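Local coordinates for putative glycosidase ph117-related (Bacteroides thetaiotaomicron, PDB 5A7V), which probably acts on beta-linked mannosides as a member of glycoside hydrolase family 130, and binds mannose in its pocket, at residues 163-167 with 168-172; 191-194 with 195-199; 265-268 with 269-273; 278-282 with 283-287; 210-214 with 215-219. One frame throughout, in Å; residues are numbered along the deposited sequence. Where two conformers were deposited one is given.

Contact 1 of 5, residues 163-167 with 168-172; sequences QWNRH and IPRLA. With BMA (beta-D-mannopyranose), chain C; MAN (alpha-D-mannopyranose), chain D; SO4 (sulfate ion), chain I.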
# COMPACT_ATOMS: atom_id res chain seq x y z
N GLN A 163 -0.99 -11.29 7.15
CA GLN A 163 -0.89 -12.04 8.39
C GLN A 163 0.55 -12.53 8.51
O GLN A 163 1.05 -13.16 7.58
CB GLN A 163 -1.86 -13.25 8.36
CG GLN A 163 -3.30 -12.86 8.14
CD GLN A 163 -4.18 -14.08 8.07
OE1 GLN A 163 -4.02 -14.94 7.18
NE2 GLN A 163 -5.14 -14.16 8.94
N TRP A 164 1.16 -12.31 9.67
CA TRP A 164 2.54 -12.74 9.85
C TRP A 164 2.69 -13.53 11.15
O TRP A 164 2.48 -13.00 12.26
CB TRP A 164 3.50 -11.55 9.79
CG TRP A 164 4.98 -11.80 9.94
CD1 TRP A 164 5.82 -11.07 10.72
CD2 TRP A 164 5.78 -12.78 9.28
NE1 TRP A 164 7.11 -11.49 10.55
CE2 TRP A 164 7.14 -12.54 9.68
CE3 TRP A 164 5.53 -13.81 8.36
CZ2 TRP A 164 8.22 -13.30 9.20
CZ3 TRP A 164 6.62 -14.55 7.87
CH2 TRP A 164 7.95 -14.28 8.28
N ASN A 165 3.11 -14.79 11.00
CA ASN A 165 3.36 -15.70 12.14
C ASN A 165 4.81 -16.16 12.26
O ASN A 165 5.10 -17.16 12.90
CB ASN A 165 2.43 -16.92 12.03
CG ASN A 165 2.72 -17.78 10.83
OD1 ASN A 165 3.61 -17.47 10.01
ND2 ASN A 165 1.99 -18.87 10.69
N ARG A 166 5.71 -15.41 11.63
CA ARG A 166 7.16 -15.71 11.57
C ARG A 166 7.50 -16.92 10.72
O ARG A 166 8.67 -17.31 10.65
CB ARG A 166 7.76 -15.81 12.96
CG ARG A 166 7.79 -14.48 13.67
CD ARG A 166 8.82 -13.54 13.13
NE ARG A 166 10.14 -13.83 13.64
CZ ARG A 166 10.55 -13.51 14.88
NH1 ARG A 166 9.72 -12.89 15.77
NH2 ARG A 166 11.78 -13.81 15.23
N HIS A 167 6.49 -17.51 10.04
CA HIS A 167 6.73 -18.61 9.10
C HIS A 167 6.41 -18.21 7.67
O HIS A 167 7.29 -18.18 6.82
CB HIS A 167 6.02 -19.91 9.50
CG HIS A 167 6.36 -21.07 8.60
ND1 HIS A 167 5.49 -22.09 8.32
CD2 HIS A 167 7.47 -21.32 7.87
CE1 HIS A 167 6.04 -22.93 7.45
NE2 HIS A 167 7.25 -22.48 7.17
N ILE A 168 5.15 -17.87 7.40
CA ILE A 168 4.67 -17.56 6.06
C ILE A 168 3.81 -16.28 6.14
O ILE A 168 2.89 -16.23 6.95
CB ILE A 168 3.83 -18.72 5.48
CG1 ILE A 168 4.67 -19.99 5.35
CG2 ILE A 168 3.26 -18.33 4.13
CD1 ILE A 168 3.90 -21.26 4.99
N PRO A 169 4.12 -15.24 5.33
CA PRO A 169 3.23 -14.08 5.23
C PRO A 169 2.08 -14.41 4.31
O PRO A 169 2.27 -14.97 3.24
CB PRO A 169 4.10 -12.99 4.60
CG PRO A 169 5.18 -13.72 3.89
CD PRO A 169 5.29 -15.11 4.44
N ARG A 170 0.84 -14.10 4.73
CA ARG A 170 -0.33 -14.40 3.90
C ARG A 170 -1.21 -13.16 3.69
O ARG A 170 -1.52 -12.43 4.63
CB ARG A 170 -1.19 -15.50 4.52
CG ARG A 170 -0.52 -16.85 4.65
CD ARG A 170 -1.44 -17.87 5.32
NE ARG A 170 -0.97 -19.26 5.24
CZ ARG A 170 -0.10 -19.81 6.09
NH1 ARG A 170 0.39 -19.10 7.10
NH2 ARG A 170 0.24 -21.07 5.96
N LEU A 171 -1.62 -12.96 2.44
CA LEU A 171 -2.58 -11.91 2.09
C LEU A 171 -3.99 -12.31 2.59
O LEU A 171 -4.48 -13.38 2.21
CB LEU A 171 -2.63 -11.73 0.58
CG LEU A 171 -3.50 -10.61 0.05
CD1 LEU A 171 -3.17 -9.26 0.62
CD2 LEU A 171 -3.49 -10.56 -1.48
N ALA A 172 -4.54 -11.47 3.44
CA ALA A 172 -5.84 -11.76 4.09
C ALA A 172 -6.78 -10.60 3.97
O ALA A 172 -6.43 -9.50 3.59
CB ALA A 172 -5.62 -12.13 5.55
C1 BMA C . 9.41 -8.51 5.27
C2 BMA C . 8.92 -7.07 5.47
C3 BMA C . 8.44 -6.91 6.90
C4 BMA C . 7.40 -7.97 7.22
C5 BMA C . 7.86 -9.37 6.78
C6 BMA C . 6.78 -10.42 6.94
O1 BMA C . 9.95 -8.81 4.00
O2 BMA C . 7.82 -6.79 4.60
O3 BMA C . 7.91 -5.56 7.18
O4 BMA C . 7.20 -7.94 8.64
O5 BMA C . 8.30 -9.41 5.40
O6 BMA C . 5.59 -10.12 6.20
C1 MAN D . 9.32 -8.66 5.31
C2 MAN D . 8.88 -7.26 5.19
C3 MAN D . 8.43 -6.89 6.58
C4 MAN D . 7.41 -7.84 7.20
C5 MAN D . 7.83 -9.29 7.02
C6 MAN D . 6.67 -10.25 7.16
O1 MAN D . 10.51 -8.89 5.97
O2 MAN D . 7.75 -7.11 4.34
O3 MAN D . 7.85 -5.58 6.65
O4 MAN D . 7.28 -7.57 8.60
O5 MAN D . 8.36 -9.54 5.73
O6 MAN D . 5.62 -10.00 6.22
S SO4 I . 2.17 -22.08 8.89
O1 SO4 I . 2.41 -20.67 8.54
O2 SO4 I . 1.20 -22.16 10.02
O3 SO4 I . 3.47 -22.71 9.26
O4 SO4 I . 1.53 -22.82 7.78
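Trp164 and Pro169 line a mannose pocket at the end of the beta hairpin made by strands 157-164 and 169-176. C6 of beta-D-mannopyranose lies over the centre of one face of the indole, 3.5 Å from Trp164 CD2. An alpha-mannopyranose is modelled in almost the same place. Arg166 N covers the opposite face of the ring. The far end of the indole reaches the proline, with Trp164 CZ3 3.7 Å from Pro169 CD. Trp164 NE1 is hydrogen-bonded to the carbonyl of Gly103, which helps to fix the rotation of the ring. Deeper in the hairpin, Gln163 and Arg170 form a hydrogen-bonded pair, with Gln163 N 2.8 Å from Arg170 O. The amide of Gln163 packs on the methyl of Ala172 (CD to CB 3.5 Å), and its NE2 is held by Glu139 and Gln135.

Asn165 shapes the loop as an Asx turn. Its OD1 accepts from His167 N at 2.9 Å, from above the amide plane. It also accepts from Ile168 N at 3.1 Å, in that plane. Asn165 ND2 donates almost straight to sulfate O1 at 2.8 Å. Arg170 NH1 meets the same oxygen at 2.9 Å, and its NH2 bonds sulfate O4. Asn165 of the loop and the guanidinium of Arg170 on the strand together offer N-H donors that suit an anion, although the sulfate probably came from the crystallisation liquor.

Contact 2 of 5, residues 191-194 with 195-199; sequences KAYD and GKFFN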
# COMPACT_ATOMS: atom_id res chain seq x y z
N LYS A 191 -9.46 -20.69 -0.17
CA LYS A 191 -10.47 -21.62 -0.70
C LYS A 191 -10.22 -22.06 -2.15
O LYS A 191 -10.54 -23.21 -2.52
CB LYS A 191 -11.84 -20.92 -0.63
CG LYS A 191 -13.07 -21.72 -1.00
CD LYS A 191 -14.36 -20.95 -0.67
CE LYS A 191 -14.87 -20.08 -1.81
NZ LYS A 191 -16.36 -20.19 -1.88
N ALA A 192 -9.72 -21.14 -2.99
CA ALA A 192 -9.66 -21.39 -4.42
C ALA A 192 -8.83 -22.64 -4.77
O ALA A 192 -7.87 -22.99 -4.09
CB ALA A 192 -9.05 -20.17 -5.13
N TYR A 193 -9.20 -23.31 -5.85
CA TYR A 193 -8.44 -24.44 -6.37
C TYR A 193 -8.20 -25.50 -5.28
O TYR A 193 -7.08 -25.98 -5.11
CB TYR A 193 -7.13 -23.98 -7.02
CG TYR A 193 -7.31 -22.93 -8.12
CD1 TYR A 193 -7.94 -23.24 -9.32
CD2 TYR A 193 -6.83 -21.64 -7.97
CE1 TYR A 193 -8.11 -22.27 -10.31
CE2 TYR A 193 -7.02 -20.68 -8.95
CZ TYR A 193 -7.62 -20.97 -10.12
OH TYR A 193 -7.76 -19.96 -11.07
N ASP A 194 -9.24 -25.80 -4.49
CA ASP A 194 -9.18 -26.82 -3.44
C ASP A 194 -8.05 -26.53 -2.44
O ASP A 194 -7.36 -27.44 -1.97
CB ASP A 194 -9.04 -28.23 -4.06
CG ASP A 194 -9.30 -29.35 -3.08
OD1 ASP A 194 -10.13 -29.17 -2.16
OD2 ASP A 194 -8.68 -30.43 -3.22
N GLY A 195 -7.86 -25.25 -2.14
CA GLY A 195 -6.85 -24.82 -1.17
C GLY A 195 -5.42 -24.79 -1.64
O GLY A 195 -4.52 -24.67 -0.81
N LYS A 196 -5.19 -24.86 -2.94
CA LYS A 196 -3.80 -24.90 -3.48
C LYS A 196 -2.88 -23.82 -2.91
O LYS A 196 -1.70 -24.11 -2.64
CB LYS A 196 -3.84 -24.81 -5.02
CG LYS A 196 -2.50 -24.78 -5.78
CD LYS A 196 -2.79 -24.85 -7.28
CE LYS A 196 -1.57 -24.75 -8.17
NZ LYS A 196 -0.56 -25.77 -7.83
N PHE A 197 -3.40 -22.60 -2.76
CA PHE A 197 -2.58 -21.44 -2.36
C PHE A 197 -2.75 -21.05 -0.90
O PHE A 197 -2.32 -19.99 -0.51
CB PHE A 197 -2.81 -20.27 -3.32
CG PHE A 197 -2.47 -20.59 -4.78
CD1 PHE A 197 -1.16 -20.79 -5.16
CD2 PHE A 197 -3.44 -20.67 -5.74
CE1 PHE A 197 -0.88 -21.06 -6.50
CE2 PHE A 197 -3.17 -20.94 -7.08
CZ PHE A 197 -1.87 -21.13 -7.45
N PHE A 198 -3.35 -21.92 -0.06
CA PHE A 198 -3.48 -21.57 1.35
C PHE A 198 -2.11 -21.23 1.96
O PHE A 198 -2.01 -20.30 2.74
CB PHE A 198 -4.17 -22.68 2.15
CG PHE A 198 -4.43 -22.32 3.59
CD1 PHE A 198 -3.46 -22.50 4.55
CD2 PHE A 198 -5.65 -21.77 3.97
CE1 PHE A 198 -3.69 -22.13 5.86
CE2 PHE A 198 -5.88 -21.42 5.28
CZ PHE A 198 -4.91 -21.60 6.22
N ASN A 199 -1.09 -22.03 1.63
CA ASN A 199 0.26 -21.85 2.16
C ASN A 199 1.15 -20.98 1.30
O ASN A 199 2.38 -20.95 1.54
CB ASN A 199 0.94 -23.19 2.43
CG ASN A 199 0.21 -24.00 3.45
OD1 ASN A 199 -0.29 -23.46 4.47
ND2 ASN A 199 0.18 -25.31 3.23
O HOH W 1 -5.92 -21.36 -3.32
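Tyr193 and Phe197 make the close side-chain meeting of this chain reversal. Tyr193 CD2 lies 3.8 Å from Phe197 CE2, at the edge of the phenylalanine ring and near its plane. The two side chains are set obliquely. In both, CG stands beside the backbone N and anti to the carbonyl carbon (chi1 -55° for Tyr193). One face of the Phe197 ring is covered by Lys196 CG. Phe197 is the buried residue here. Strand 246-247 packs on this side through Pro247, whose carbonyl also bonds Tyr193 OH.

The backbone turns closely but is weakly bonded. Gly195 N donates to Ala192 O at 3.0 Å, and Lys196 N to Tyr193 O at 3.1 Å. The longer bonds, Gly195 N to Lys191 O and Lys196 N to Ala192 O, are weak. A water joins the two segments: it donates to Ala192 O at 2.7 Å and accepts from Phe197 N at 2.9 Å.

The other side is loose. Lys191 and Asp194 are exposed, as is Tyr193 itself, and the Lys196 chain leads outward past its CG.

Tyr193, Asp194 and Gly195 all have positive phi. This is the mark of a short left-handed helical turn, here followed directly by a type I beta turn from Gly195 to Phe198.

Contact 3 of 5, residues 265-268 with 269-273; sequences HFDS and QLTEC. With MAN (alpha-D-mannopyranose), chain E.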
# COMPACT_ATOMS: atom_id res chain seq x y z
N HIS A 265 15.94 -0.63 -14.76
CA HIS A 265 15.01 0.34 -14.21
C HIS A 265 14.91 0.22 -12.68
O HIS A 265 15.36 -0.75 -12.09
CB HIS A 265 13.61 0.21 -14.86
CG HIS A 265 13.61 0.51 -16.32
ND1 HIS A 265 13.24 1.73 -16.85
CD2 HIS A 265 13.98 -0.26 -17.38
CE1 HIS A 265 13.37 1.69 -18.18
NE2 HIS A 265 13.83 0.49 -18.52
N PHE A 266 14.26 1.22 -12.09
CA PHE A 266 14.05 1.26 -10.64
C PHE A 266 13.25 0.05 -10.11
O PHE A 266 13.39 -0.31 -8.93
CB PHE A 266 13.38 2.56 -10.22
CG PHE A 266 11.90 2.60 -10.60
CD1 PHE A 266 11.48 2.88 -11.91
CD2 PHE A 266 10.90 2.37 -9.63
CE1 PHE A 266 10.14 2.87 -12.27
CE2 PHE A 266 9.56 2.35 -9.98
CZ PHE A 266 9.18 2.59 -11.28
N ASP A 267 12.39 -0.51 -10.96
CA ASP A 267 11.52 -1.62 -10.57
C ASP A 267 12.10 -2.93 -11.12
O ASP A 267 11.57 -3.58 -12.02
CB ASP A 267 10.08 -1.41 -10.98
CG ASP A 267 9.87 -1.21 -12.48
OD1 ASP A 267 10.80 -0.77 -13.21
OD2 ASP A 267 8.70 -1.44 -12.93
N SER A 268 13.27 -3.29 -10.55
CA SER A 268 14.15 -4.31 -11.08
C SER A 268 14.32 -5.54 -10.20
O SER A 268 14.81 -6.57 -10.67
CB SER A 268 15.51 -3.68 -11.44
OG SER A 268 15.93 -2.82 -10.40
N GLN A 269 13.99 -5.43 -8.90
CA GLN A 269 13.96 -6.57 -8.00
C GLN A 269 12.54 -6.96 -7.60
O GLN A 269 12.25 -8.17 -7.47
CB GLN A 269 14.81 -6.29 -6.75
CG GLN A 269 15.03 -7.51 -5.86
CD GLN A 269 16.16 -7.28 -4.85
OE1 GLN A 269 17.13 -6.60 -5.17
NE2 GLN A 269 16.00 -7.76 -3.66
N LEU A 270 11.66 -5.96 -7.40
CA LEU A 270 10.24 -6.21 -7.01
C LEU A 270 9.39 -5.22 -7.77
O LEU A 270 9.82 -4.08 -8.08
CB LEU A 270 10.02 -5.97 -5.52
CG LEU A 270 10.80 -6.79 -4.55
CD1 LEU A 270 10.55 -6.28 -3.12
CD2 LEU A 270 10.50 -8.27 -4.64
N THR A 271 8.15 -5.66 -8.04
CA THR A 271 7.03 -4.82 -8.53
C THR A 271 5.84 -5.10 -7.61
O THR A 271 5.08 -6.07 -7.84
CB THR A 271 6.64 -5.13 -10.02
OG1 THR A 271 6.42 -6.54 -10.15
CG2 THR A 271 7.75 -4.73 -10.99
N GLU A 272 5.70 -4.32 -6.57
CA GLU A 272 4.83 -4.66 -5.44
C GLU A 272 3.66 -3.69 -5.40
O GLU A 272 3.79 -2.48 -5.35
CB GLU A 272 5.61 -4.57 -4.13
CG GLU A 272 4.73 -4.85 -2.90
CD GLU A 272 5.49 -5.14 -1.63
OE1 GLU A 272 6.72 -4.80 -1.58
OE2 GLU A 272 4.90 -5.75 -0.71
N CYS A 273 2.46 -4.26 -5.47
CA CYS A 273 1.21 -3.46 -5.54
C CYS A 273 1.14 -2.43 -4.44
O CYS A 273 1.52 -2.70 -3.31
CB CYS A 273 -0.00 -4.39 -5.56
SG CYS A 273 -0.08 -5.42 -7.05
C1 MAN E . 8.16 -5.46 1.69
C2 MAN E . 6.89 -4.60 1.84
C3 MAN E . 6.77 -3.78 3.14
C4 MAN E . 8.11 -3.13 3.52
C5 MAN E . 9.24 -3.46 2.54
C6 MAN E . 10.61 -2.93 3.01
O1 MAN E . 8.51 -5.74 0.23
O2 MAN E . 5.79 -5.51 1.74
O3 MAN E . 6.37 -4.58 4.25
O4 MAN E . 7.85 -1.74 3.62
O5 MAN E . 9.28 -4.92 2.42
O6 MAN E . 10.97 -3.58 4.24
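The chain bends at Asp267, whose CA is 5.9 Å from that of Thr271, and enters strand 270-280 through a classic beta bulge in which Gln269 and Leu270 both face Lys291. Asp267 and Thr271 meet across the bend. The touching atoms are Asp267 OD2 and Thr271 CG2, 3.9 Å apart, so this is a contact of a methyl with a carboxylate. Asp267 CG sits between the backbone N and the carbonyl carbon (chi1 58°), which sends the carboxylate to the side where its charged partners lie. OD1 pairs with Arg262, while OD2 pairs with Arg324 and is bonded to the hydroxyl of Tyr288. Asp267 CB rests on the Phe266 ring, offset toward its rim.

Ser268 ties the loop to itself. Its OG donates to His265 O at 2.7 Å, nearly along the C=O axis.

On the strand, two side chains face alpha-D-mannopyranose. Leu270 CD1 lies 4.0 Å from the sugar O1. The Glu272 chain is extended, and its carboxylate spans two neighbouring hydroxyls. The sugar O2 donates to Glu272 OE2 at 2.6 Å, while O1 lies 2.7 Å from OE1. Ser204 OG also bonds OE2 and so helps to position it, and Asp146, Glu231, Tyr306, Asp367 and Asn78 are also hydrogen-bonded to the sugar.

The chemistry thus divides in two. Asp267, buried and paired with two arginines, probably stays ionised and ties the loop to its surroundings. Glu272 presents a carboxylate to the 1- and 2-hydroxyls of the mannose.

Contact 4 of 5, residues 278-282 with 283-287; sequences IYTPK and GIVLL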
# COMPACT_ATOMS: atom_id res chain seq x y z
N ILE A 278 -7.21 2.15 -9.84
CA ILE A 278 -8.19 3.16 -10.21
C ILE A 278 -8.56 3.08 -11.67
O ILE A 278 -7.71 3.19 -12.55
CB ILE A 278 -7.71 4.59 -9.88
CG1 ILE A 278 -7.28 4.71 -8.43
CG2 ILE A 278 -8.80 5.61 -10.22
CD1 ILE A 278 -6.49 5.98 -8.12
N TYR A 279 -9.86 2.91 -11.93
CA TYR A 279 -10.42 2.87 -13.27
C TYR A 279 -10.57 4.31 -13.80
O TYR A 279 -11.24 5.11 -13.16
CB TYR A 279 -11.78 2.17 -13.20
CG TYR A 279 -12.44 1.89 -14.53
CD1 TYR A 279 -13.21 2.87 -15.16
CD2 TYR A 279 -12.28 0.67 -15.15
CE1 TYR A 279 -13.83 2.60 -16.39
CE2 TYR A 279 -12.91 0.38 -16.36
CZ TYR A 279 -13.66 1.35 -16.98
OH TYR A 279 -14.27 1.08 -18.18
N THR A 280 -9.95 4.63 -14.94
CA THR A 280 -9.91 5.98 -15.51
C THR A 280 -10.33 5.88 -16.99
O THR A 280 -10.37 4.77 -17.55
CB THR A 280 -8.48 6.60 -15.46
OG1 THR A 280 -7.68 6.07 -16.54
CG2 THR A 280 -7.83 6.41 -14.12
N PRO A 281 -10.55 7.04 -17.66
CA PRO A 281 -10.92 6.98 -19.08
C PRO A 281 -9.83 6.47 -20.02
O PRO A 281 -10.14 6.19 -21.17
CB PRO A 281 -11.29 8.42 -19.44
CG PRO A 281 -10.99 9.25 -18.28
CD PRO A 281 -10.75 8.38 -17.09
N LYS A 282 -8.58 6.41 -19.56
CA LYS A 282 -7.50 5.88 -20.38
C LYS A 282 -7.17 4.42 -20.09
O LYS A 282 -6.33 3.82 -20.76
CB LYS A 282 -6.22 6.74 -20.21
CG LYS A 282 -6.38 8.18 -20.60
CD LYS A 282 -6.81 8.37 -22.04
CE LYS A 282 -6.95 9.84 -22.38
NZ LYS A 282 -7.54 10.03 -23.73
N GLY A 283 -7.81 3.85 -19.07
CA GLY A 283 -7.43 2.52 -18.61
C GLY A 283 -7.40 2.44 -17.11
O GLY A 283 -7.72 3.42 -16.38
N ILE A 284 -7.04 1.28 -16.61
CA ILE A 284 -6.93 1.06 -15.19
C ILE A 284 -5.49 1.34 -14.76
O ILE A 284 -4.53 0.79 -15.36
CB ILE A 284 -7.30 -0.40 -14.83
CG1 ILE A 284 -8.79 -0.59 -15.09
CG2 ILE A 284 -6.91 -0.73 -13.41
CD1 ILE A 284 -9.19 -2.06 -15.19
N VAL A 285 -5.34 2.21 -13.76
CA VAL A 285 -4.00 2.56 -13.25
C VAL A 285 -3.73 1.80 -11.95
O VAL A 285 -4.51 1.92 -10.99
CB VAL A 285 -3.84 4.06 -13.05
CG1 VAL A 285 -2.45 4.36 -12.52
CG2 VAL A 285 -4.07 4.79 -14.36
N LEU A 286 -2.62 1.07 -11.94
CA LEU A 286 -2.10 0.44 -10.75
C LEU A 286 -0.86 1.24 -10.33
O LEU A 286 0.17 1.27 -11.06
CB LEU A 286 -1.67 -1.00 -11.03
CG LEU A 286 -1.02 -1.74 -9.86
CD1 LEU A 286 -1.95 -1.92 -8.65
CD2 LEU A 286 -0.44 -3.06 -10.26
N LEU A 287 -0.94 1.90 -9.18
CA LEU A 287 0.23 2.60 -8.59
C LEU A 287 0.92 1.57 -7.71
O LEU A 287 0.28 0.84 -6.94
CB LEU A 287 -0.22 3.86 -7.85
CG LEU A 287 -1.01 4.89 -8.66
CD1 LEU A 287 -2.52 4.70 -8.62
CD2 LEU A 287 -0.70 6.31 -8.19
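The Tyr279 ring meets Ile284 obliquely, with Tyr279 CD2 3.7 Å from Ile284 CG1, and it makes a cation-pi contact with Lys219. Chi1 of -173° puts the tyrosine CG anti to the backbone N and brings CD2 of the ring to the isoleucine. The two residues are a non-hydrogen-bonded pair of the beta hairpin formed by strands 270-280 and 283-291. GH130 enzymes fold as five-bladed beta-propellers, and this hairpin is part of the propeller's sheet structure.

Ile278 and Val285 make a hydrogen-bonded pair, with Val285 N 2.8 Å from Ile278 O and Ile278 N 2.9 Å from Val285 O. Their side chains lie on the face away from Tyr279. There Ile278 CD1 reaches Leu287 CD1 at 4.2 Å, and Thr280 CG2 reaches Val285 CG2 at 4.1 Å. Met352 of strand 347-355 covers both Ile278 and Leu287.

A type I turn from Thr280 to Gly283 closes the hairpin. Gly283 has phi 137°, which suits a residue without a side chain. The Lys282 chain leads away from the strand pair. Thr280 OG1 acts both ways here: it donates to Gly283 O at 2.7 Å and, in an ST turn, accepts from Lys282 N at 3.2 Å.

Contact 5 of 5, residues 210-214 with 215-219; sequences EVVNG and KQVIK. With SO4 (sulfate ion), chain J.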
# COMPACT_ATOMS: atom_id res chain seq x y z
N GLU A 210 -13.26 2.93 -8.63
CA GLU A 210 -13.58 4.00 -9.55
C GLU A 210 -14.18 5.15 -8.76
O GLU A 210 -14.89 4.91 -7.78
CB GLU A 210 -14.57 3.52 -10.64
CG GLU A 210 -14.88 4.53 -11.73
CD GLU A 210 -15.88 4.04 -12.78
OE1 GLU A 210 -16.53 3.01 -12.52
OE2 GLU A 210 -15.99 4.74 -13.85
N VAL A 211 -13.93 6.38 -9.21
CA VAL A 211 -14.60 7.55 -8.64
C VAL A 211 -15.96 7.70 -9.34
O VAL A 211 -16.00 7.94 -10.54
CB VAL A 211 -13.77 8.83 -8.70
CG1 VAL A 211 -14.54 10.02 -8.09
CG2 VAL A 211 -12.45 8.64 -7.97
N VAL A 212 -17.04 7.58 -8.57
CA VAL A 212 -18.42 7.66 -9.03
C VAL A 212 -19.11 8.73 -8.17
O VAL A 212 -19.10 8.65 -6.95
CB VAL A 212 -19.13 6.30 -8.87
CG1 VAL A 212 -20.57 6.40 -9.35
CG2 VAL A 212 -18.39 5.18 -9.59
N ASN A 213 -19.70 9.73 -8.82
CA ASN A 213 -20.34 10.85 -8.13
C ASN A 213 -19.44 11.41 -7.03
O ASN A 213 -19.88 11.71 -5.92
CB ASN A 213 -21.70 10.40 -7.57
CG ASN A 213 -22.70 10.03 -8.67
OD1 ASN A 213 -22.62 10.51 -9.80
ND2 ASN A 213 -23.63 9.14 -8.33
N GLY A 214 -18.14 11.54 -7.37
CA GLY A 214 -17.17 12.14 -6.49
C GLY A 214 -16.62 11.30 -5.37
O GLY A 214 -15.82 11.79 -4.58
N LYS A 215 -17.01 10.04 -5.30
CA LYS A 215 -16.59 9.12 -4.27
C LYS A 215 -15.95 7.88 -4.86
O LYS A 215 -16.47 7.24 -5.76
CB LYS A 215 -17.82 8.64 -3.47
CG LYS A 215 -18.63 9.73 -2.81
CD LYS A 215 -17.95 10.27 -1.61
CE LYS A 215 -18.79 11.29 -0.84
NZ LYS A 215 -20.07 10.82 -0.22
N GLN A 216 -14.78 7.53 -4.33
CA GLN A 216 -14.06 6.34 -4.76
C GLN A 216 -14.64 5.07 -4.14
O GLN A 216 -14.65 4.91 -2.90
CB GLN A 216 -12.57 6.48 -4.37
CG GLN A 216 -11.67 5.40 -4.91
CD GLN A 216 -10.20 5.64 -4.62
OE1 GLN A 216 -9.85 6.46 -3.77
NE2 GLN A 216 -9.35 4.91 -5.34
N VAL A 217 -15.14 4.19 -5.01
CA VAL A 217 -15.84 2.98 -4.56
C VAL A 217 -15.31 1.78 -5.36
O VAL A 217 -14.81 1.91 -6.50
CB VAL A 217 -17.39 3.06 -4.73
CG1 VAL A 217 -17.94 4.11 -3.79
CG2 VAL A 217 -17.80 3.33 -6.18
N ILE A 218 -15.42 0.60 -4.75
CA ILE A 218 -15.04 -0.66 -5.39
C ILE A 218 -15.80 -0.83 -6.71
O ILE A 218 -17.03 -0.55 -6.73
CB ILE A 218 -15.18 -1.83 -4.41
CG1 ILE A 218 -14.11 -1.69 -3.31
CG2 ILE A 218 -15.13 -3.17 -5.10
CD1 ILE A 218 -14.29 -2.64 -2.14
N LYS A 219 -15.15 -1.32 -7.76
CA LYS A 219 -15.71 -1.44 -9.10
C LYS A 219 -15.69 -2.86 -9.58
O LYS A 219 -14.65 -3.51 -9.59
CB LYS A 219 -14.92 -0.57 -10.09
CG LYS A 219 -15.57 -0.61 -11.51
CD LYS A 219 -14.85 0.15 -12.57
CE LYS A 219 -15.56 0.01 -13.90
NZ LYS A 219 -16.94 0.57 -14.04
S SO4 J . -19.93 10.94 -12.25
O1 SO4 J . -19.82 12.08 -11.27
O2 SO4 J . -19.84 9.60 -11.62
O3 SO4 J . -18.84 11.08 -13.27
O4 SO4 J . -21.28 11.05 -12.88
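Lys219 lies against Glu210 along most of its length. Its CB is 4.1 Å from Glu210 CB. CG comes within 3.9 Å of Glu210 OE1. CD is nearer still, 3.3 Å from OE1, and also rests on Glu210 CB. CE stays close, 3.4 Å from OE1. The chain is extended to this point and then bends at its last torsion (chi4 64°), which turns NZ back to the carboxylate. NZ meets Glu210 OE1 at 2.9 Å in a salt bridge and comes from above the carboxylate plane, 37° out of it. Glu210 is itself extended beyond CG. Tyr279 of strand 270-280, the cation-pi partner of Lys219, packs beside it.

The backbones form a two-residue beta hairpin. It joins strands 205-212 and 215-218 through a type I' turn from Val212 to Lys215, with Asn213 and Gly214 at the corner. Both corner residues have positive phi, as this turn requires, and Asn-Gly is a classic sequence for it. Val217 N and Glu210 O bond almost straight, and Val212 N bonds Lys215 O.

On the face that carries Glu210, Val212 CG2 touches Val217 CG2 at 3.9 Å, the two side chains crossing at about a right angle. On the other face Val211 CG2 meets Gln216 CB, and Trp359 packs on both residues. Gln216 NE2 is bonded to Thr209 OG1. At the exposed corner, Asn213 N donates at 2.8 Å to O2 of a sulfate that probably came from the crystallisation liquor.

Contacts 3, 4 and 5 belong to one connected run of sheet. Contacts 3 and 4 share strand 270-280, which lies beside the first strand of contact 5. Contact 3 is buried and rich in polar groups: one set pairs with arginines, the other meets mannose. Contact 4 is partly buried and mostly apolar. Contact 5 lies at the surface and relies on a tight turn and a salt bridge. Its Lys219 side chain packs on Tyr279 of contact 4. Contact 1, partly buried, is in another sheet and also reaches bound mannose, but with an aromatic face. Contact 2 is a surface loop joined to contact 1 by Arg170, which probably bonds Phe198 O and Asn199 OD1.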